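Local coordinates for phospholipase A1 (Streptomyces albidoflavus, PDB 4HYQ), which probably hydrolyses the sn-1 acyl ester of glycerophospholipids, being a phospholipase A1 of the GDSL (SGNH) hydrolase family, at residues Ser207-Trp210 / Asn214-Tyr217; Ala100-Arg105 / Glu158-Ala163. One frame throughout, in Å; residues are numbered along the deposited sequence.

Contact 1: Ser207-Trp210 / Asn214-Tyr217; sequences SVKW and NDSY
S207 meets the second segment through its backbone: its O lies 3.6 Å from CA of S216, and the angle of 151° at the hydrogen supports a CA-H...O contact. It leads into V208, whose two methyl branches do different work. CG2 reaches the phenol end of Y217, 3.3 Å from OH and 3.8 Å from CZ, with the two side chains lying next to each other and pointing the same way. CG1, anti to the backbone N (chi1 179°), is instead directed to W210 and sits 3.5 Å above the plane of the indole, offset toward the rim. The phenol oxygen has its polar partner elsewhere, in the hydroxyl of Y146, while F145 stacks on the ring and V95 of helix 87-96 touches V208, W210 and Y217 alike.

At K209 the contact turns polar. Its backbone N gives a hydrogen bond to OG of S216, 2.8 Å long with 157° at the hydrogen, so a side-chain hydroxyl ties one loop limb to the other. The K209 chain bends at chi2 and carries the amine toward D215, where the charge pairing is loose: NZ stands 4.0 Å from OD1, a long salt bridge made less certain by the doubtful placement of that oxygen. A water donates to OD2 of D215 at 2.7 Å and weakly accepts from NZ, which also has a weak hydrogen bond to ND1 of H206.

D215 to H218 fit the DxxH block of SGNH hydrolases, whose histidine is normally catalytic. O of S216 is hydrogen-bonded to ND1 of H218, which probably helps orient that ring. Segment 214-217 thus carries the block up to its histidine, and V208 and K209 brace it, consistent with the catalytic loop of an SGNH hydrolase.

Contact 2: Ala100-Arg105 / Glu158-Ala163; sequences ANCIAR and EGERTA
I103 and A163 supply the apolar side-chain part of this helix pair. The segments run almost in parallel, with 10° between their N-to-C directions and a closest approach of 9.6 Å between the axes of the two short segments. CD1 of I103 extends into the gap and comes within 3.5 Å of CB of A163, tighter than the usual carbon-carbon contact. The same methyl is 3.8 Å from the carbonyl O of G159, one turn earlier on the partner helix, so a single branch tip spans the A163 methyl and the backbone beside it. The contact to G159 is with its main chain.

A second set of contacts joins sulfur and carbon atoms to a glutamate stem. SG of C102 points anti to its own N (chi1 175°) and lies 3.6 Å from CG of E160. Beyond CG the E160 chain is extended, which brings the carboxylate alongside the cysteine, OE2 being 3.4 Å from CB of C102. The sulfur is also committed covalently, as a disulfide to C94 that fastens helix 99-115 to helix 87-96.

The polar bonds of E160 and T162 stay on their own side of the pair. OE1 of E160 accepts from N of T157, just ahead of helix 158-181. In the first turn, OG1 of T162 donates to O of E158 at 2.9 Å, approaching from above the carbonyl plane, and that oxygen also takes the amide of T162.

Chemically, then, the interface is held by van der Waals contact across the gap. The T157 N-H and the N-terminal end of helix 158-181 probably stabilise the E160 carboxylate, with the start of helix 99-115 lying near, while its aliphatic stem does the packing.

Overall arrangement
Contact 1 and contact 2 are separate sites in one chain: their centres lie 18 Å apart, their nearest atoms are about 8 Å apart, and they do not touch. Helix 87-96 nevertheless relates them, since its V95 packs on the loop of 207-217 and its C94 is disulfide-bonded into 100-105. Y146 gives a second route, being hydrogen-bonded to Y217 and touched by R161 of 158-163. Contact 1, centred 15 Å from the chain centre, adjoins the probable catalytic H218 and has a pentaethylene glycol, probably from crystallisation, about 4 Å from the N214 side chain. Contact 2, centred 21 Å out, lies at the starts of two long helices.

Contact 1: Ser207-Trp210 / Asn214-Tyr217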
loop_
_atom_site.group_PDB
_atom_site.type_symbol
_atom_site.label_atom_id
_atom_site.label_comp_id
_atom_site.label_asym_id
_atom_site.label_seq_id
_atom_site.Cartn_x
_atom_site.Cartn_y
_atom_site.Cartn_z
ATOM N N SER A 207 -10.861 -9.608 -5.741
ATOM C CA SER A 207 -12.185 -9.028 -5.555
ATOM C C SER A 207 -12.571 -9.340 -4.110
ATOM O O SER A 207 -11.799 -9.971 -3.381
ATOM C CB SER A 207 -13.180 -9.691 -6.505
ATOM O OG SER A 207 -13.133 -11.100 -6.346
ATOM N N VAL A 208 -13.762 -8.917 -3.702
ATOM C CA VAL A 208 -14.225 -9.171 -2.343
ATOM C C VAL A 208 -14.219 -10.662 -2.044
ATOM O O VAL A 208 -14.703 -11.469 -2.850
ATOM C CB VAL A 208 -15.661 -8.640 -2.136
ATOM C CG1 VAL A 208 -16.124 -8.929 -0.717
ATOM C CG2 VAL A 208 -15.700 -7.152 -2.418
ATOM N N LYS A 209 -13.675 -11.026 -0.884
ATOM C CA LYS A 209 -13.619 -12.426 -0.477
ATOM C C LYS A 209 -14.703 -12.738 0.537
ATOM O O LYS A 209 -14.897 -11.994 1.497
ATOM C CB LYS A 209 -12.263 -12.756 0.135
ATOM C CG LYS A 209 -11.088 -12.574 -0.810
ATOM C CD LYS A 209 -11.106 -13.569 -1.963
ATOM C CE LYS A 209 -9.825 -13.424 -2.786
ATOM N NZ LYS A 209 -9.718 -14.367 -3.942
ATOM N N TRP A 210 -15.414 -13.837 0.315
ATOM C CA TRP A 210 -16.465 -14.254 1.223
ATOM C C TRP A 210 -16.050 -15.515 1.963
ATOM O O TRP A 210 -16.735 -15.947 2.888
ATOM C CB TRP A 210 -17.761 -14.500 0.460
ATOM C CG TRP A 210 -18.195 -13.294 -0.303
ATOM C CD1 TRP A 210 -17.756 -12.898 -1.531
ATOM C CD2 TRP A 210 -19.099 -12.280 0.147
ATOM N NE1 TRP A 210 -18.324 -11.702 -1.873
ATOM C CE2 TRP A 210 -19.149 -11.298 -0.863
ATOM C CE3 TRP A 210 -19.862 -12.108 1.306
ATOM C CZ2 TRP A 210 -19.943 -10.152 -0.748
ATOM C CZ3 TRP A 210 -20.657 -10.964 1.417
ATOM C CH2 TRP A 210 -20.683 -10.004 0.393
ATOM N N ASN A 214 -8.887 -12.985 4.209
ATOM C CA ASN A 214 -9.414 -11.761 3.602
ATOM C C ASN A 214 -8.339 -10.946 2.891
ATOM O O ASN A 214 -7.711 -10.079 3.510
ATOM C CB ASN A 214 -10.089 -10.870 4.656
ATOM C CG ASN A 214 -10.773 -9.638 4.041
ATOM O OD1 ASN A 214 -11.287 -8.772 4.753
ATOM N ND2 ASN A 214 -10.785 -9.568 2.726
ATOM N N ASP A 215 -8.115 -11.231 1.608
ATOM C CA ASP A 215 -7.158 -10.457 0.828
ATOM C C ASP A 215 -7.904 -9.588 -0.187
ATOM O O ASP A 215 -7.375 -9.222 -1.241
ATOM C CB ASP A 215 -6.112 -11.361 0.141
ATOM C CG ASP A 215 -6.721 -12.464 -0.700
ATOM O OD1 ASP A 215 -7.952 -12.468 -0.898
ATOM O OD2 ASP A 215 -5.937 -13.330 -1.178
ATOM N N SER A 216 -9.147 -9.244 0.149
ATOM C CA SER A 216 -9.973 -8.406 -0.720
ATOM C C SER A 216 -9.233 -7.111 -1.064
ATOM O O SER A 216 -8.615 -6.507 -0.193
ATOM C CB SER A 216 -11.286 -8.009 -0.027
ATOM O OG SER A 216 -12.053 -9.134 0.371
ATOM N N TYR A 217 -9.324 -6.699 -2.326
ATOM C CA TYR A 217 -8.710 -5.461 -2.818
ATOM C C TYR A 217 -7.189 -5.394 -2.771
ATOM O O TYR A 217 -6.608 -4.314 -2.955
ATOM C CB TYR A 217 -9.301 -4.262 -2.071
ATOM C CG TYR A 217 -10.799 -4.169 -2.222
ATOM C CD1 TYR A 217 -11.659 -4.513 -1.174
ATOM C CD2 TYR A 217 -11.359 -3.764 -3.426
ATOM C CE1 TYR A 217 -13.047 -4.454 -1.339
ATOM C CE2 TYR A 217 -12.742 -3.692 -3.595
ATOM C CZ TYR A 217 -13.575 -4.040 -2.549
ATOM O OH TYR A 217 -14.936 -3.948 -2.733
HETATM O O HOH W 1 -7.165 -15.531 -2.014
#

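Contact 2: Ala100-Arg105 / Glu158-Ala163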
loop_
_atom_site.group_PDB
_atom_site.type_symbol
_atom_site.label_atom_id
_atom_site.label_comp_id
_atom_site.label_asym_id
_atom_site.label_seq_id
_atom_site.Cartn_x
_atom_site.Cartn_y
_atom_site.Cartn_z
ATOM N N ALA A 100 -25.804 4.642 -0.262
ATOM C CA ALA A 100 -25.799 5.863 0.530
ATOM C C ALA A 100 -24.855 5.749 1.719
ATOM O O ALA A 100 -24.121 6.692 2.040
ATOM C CB ALA A 100 -27.197 6.167 1.026
ATOM N N ASN A 101 -24.890 4.601 2.385
ATOM C CA ASN A 101 -24.032 4.374 3.539
ATOM C C ASN A 101 -22.583 4.370 3.085
ATOM O O ASN A 101 -21.699 4.858 3.793
ATOM C CB ASN A 101 -24.319 3.026 4.197
ATOM C CG ASN A 101 -25.703 2.945 4.822
ATOM O OD1 ASN A 101 -26.168 3.874 5.500
ATOM N ND2 ASN A 101 -26.355 1.821 4.622
ATOM N N CYS A 102 -22.345 3.784 1.916
ATOM C CA CYS A 102 -21.002 3.702 1.362
ATOM C C CYS A 102 -20.441 5.093 1.096
ATOM O O CYS A 102 -19.320 5.398 1.506
ATOM C CB CYS A 102 -21.014 2.881 0.070
ATOM S SG CYS A 102 -19.431 2.775 -0.840
ATOM N N ILE A 103 -21.228 5.936 0.432
ATOM C CA ILE A 103 -20.792 7.301 0.110
ATOM C C ILE A 103 -20.465 8.109 1.350
ATOM O O ILE A 103 -19.425 8.784 1.415
ATOM C CB ILE A 103 -21.873 8.063 -0.682
ATOM C CG1 ILE A 103 -22.222 7.295 -1.958
ATOM C CG2 ILE A 103 -21.403 9.478 -0.982
ATOM C CD1 ILE A 103 -21.042 6.928 -2.823
ATOM N N ALA A 104 -21.358 8.052 2.329
ATOM C CA ALA A 104 -21.167 8.772 3.573
ATOM C C ALA A 104 -19.881 8.320 4.260
ATOM O O ALA A 104 -19.095 9.148 4.726
ATOM C CB ALA A 104 -22.361 8.548 4.491
ATOM N N ARG A 105 -19.664 7.009 4.335
ATOM C CA ARG A 105 -18.456 6.501 4.973
ATOM C C ARG A 105 -17.202 6.902 4.193
ATOM O O ARG A 105 -16.171 7.245 4.785
ATOM C CB ARG A 105 -18.518 4.975 5.106
ATOM C CG ARG A 105 -17.331 4.387 5.835
ATOM C CD ARG A 105 -17.368 4.723 7.319
ATOM N NE ARG A 105 -16.152 4.335 8.030
ATOM C CZ ARG A 105 -14.987 4.977 7.943
ATOM N NH1 ARG A 105 -14.867 6.044 7.166
ATOM N NH2 ARG A 105 -13.945 4.562 8.658
ATOM N N GLU A 158 -21.825 1.416 -9.666
ATOM C CA GLU A 158 -20.976 2.397 -10.304
ATOM C C GLU A 158 -20.714 3.567 -9.369
ATOM O O GLU A 158 -19.580 4.033 -9.254
ATOM C CB GLU A 158 -21.635 2.901 -11.592
ATOM C CG GLU A 158 -20.968 4.140 -12.208
ATOM C CD GLU A 158 -21.650 4.601 -13.496
ATOM O OE1 GLU A 158 -21.606 3.854 -14.500
ATOM O OE2 GLU A 158 -22.236 5.709 -13.506
ATOM N N GLY A 159 -21.767 4.040 -8.708
ATOM C CA GLY A 159 -21.613 5.155 -7.798
ATOM C C GLY A 159 -20.630 4.853 -6.682
ATOM O O GLY A 159 -19.866 5.731 -6.272
ATOM N N GLU A 160 -20.646 3.615 -6.186
ATOM C CA GLU A 160 -19.742 3.218 -5.101
ATOM C C GLU A 160 -18.313 3.087 -5.618
ATOM O O GLU A 160 -17.363 3.517 -4.954
ATOM C CB GLU A 160 -20.208 1.897 -4.469
ATOM C CG GLU A 160 -21.515 2.036 -3.690
ATOM C CD GLU A 160 -22.058 0.709 -3.189
ATOM O OE1 GLU A 160 -22.111 -0.251 -3.978
ATOM O OE2 GLU A 160 -22.444 0.627 -2.005
ATOM N N ARG A 161 -18.165 2.503 -6.803
ATOM C CA ARG A 161 -16.844 2.352 -7.404
ATOM C C ARG A 161 -16.220 3.717 -7.662
ATOM O O ARG A 161 -15.027 3.914 -7.467
ATOM C CB ARG A 161 -16.936 1.615 -8.727
ATOM C CG ARG A 161 -17.307 0.174 -8.604
ATOM C CD ARG A 161 -17.239 -0.434 -9.966
ATOM N NE ARG A 161 -18.266 -1.439 -10.136
ATOM C CZ ARG A 161 -18.565 -2.001 -11.299
ATOM N NH1 ARG A 161 -17.906 -1.653 -12.401
ATOM N NH2 ARG A 161 -19.523 -2.909 -11.354
ATOM N N THR A 162 -17.039 4.654 -8.121
ATOM C CA THR A 162 -16.574 6.004 -8.405
ATOM C C THR A 162 -16.098 6.696 -7.138
ATOM O O THR A 162 -15.056 7.360 -7.121
ATOM C CB THR A 162 -17.700 6.833 -9.038
ATOM O OG1 THR A 162 -18.022 6.276 -10.319
ATOM C CG2 THR A 162 -17.283 8.269 -9.188
ATOM N N ALA A 163 -16.868 6.528 -6.072
ATOM C CA ALA A 163 -16.551 7.135 -4.795
ATOM C C ALA A 163 -15.272 6.543 -4.227
ATOM O O ALA A 163 -14.416 7.269 -3.728
ATOM C CB ALA A 163 -17.709 6.927 -3.824
#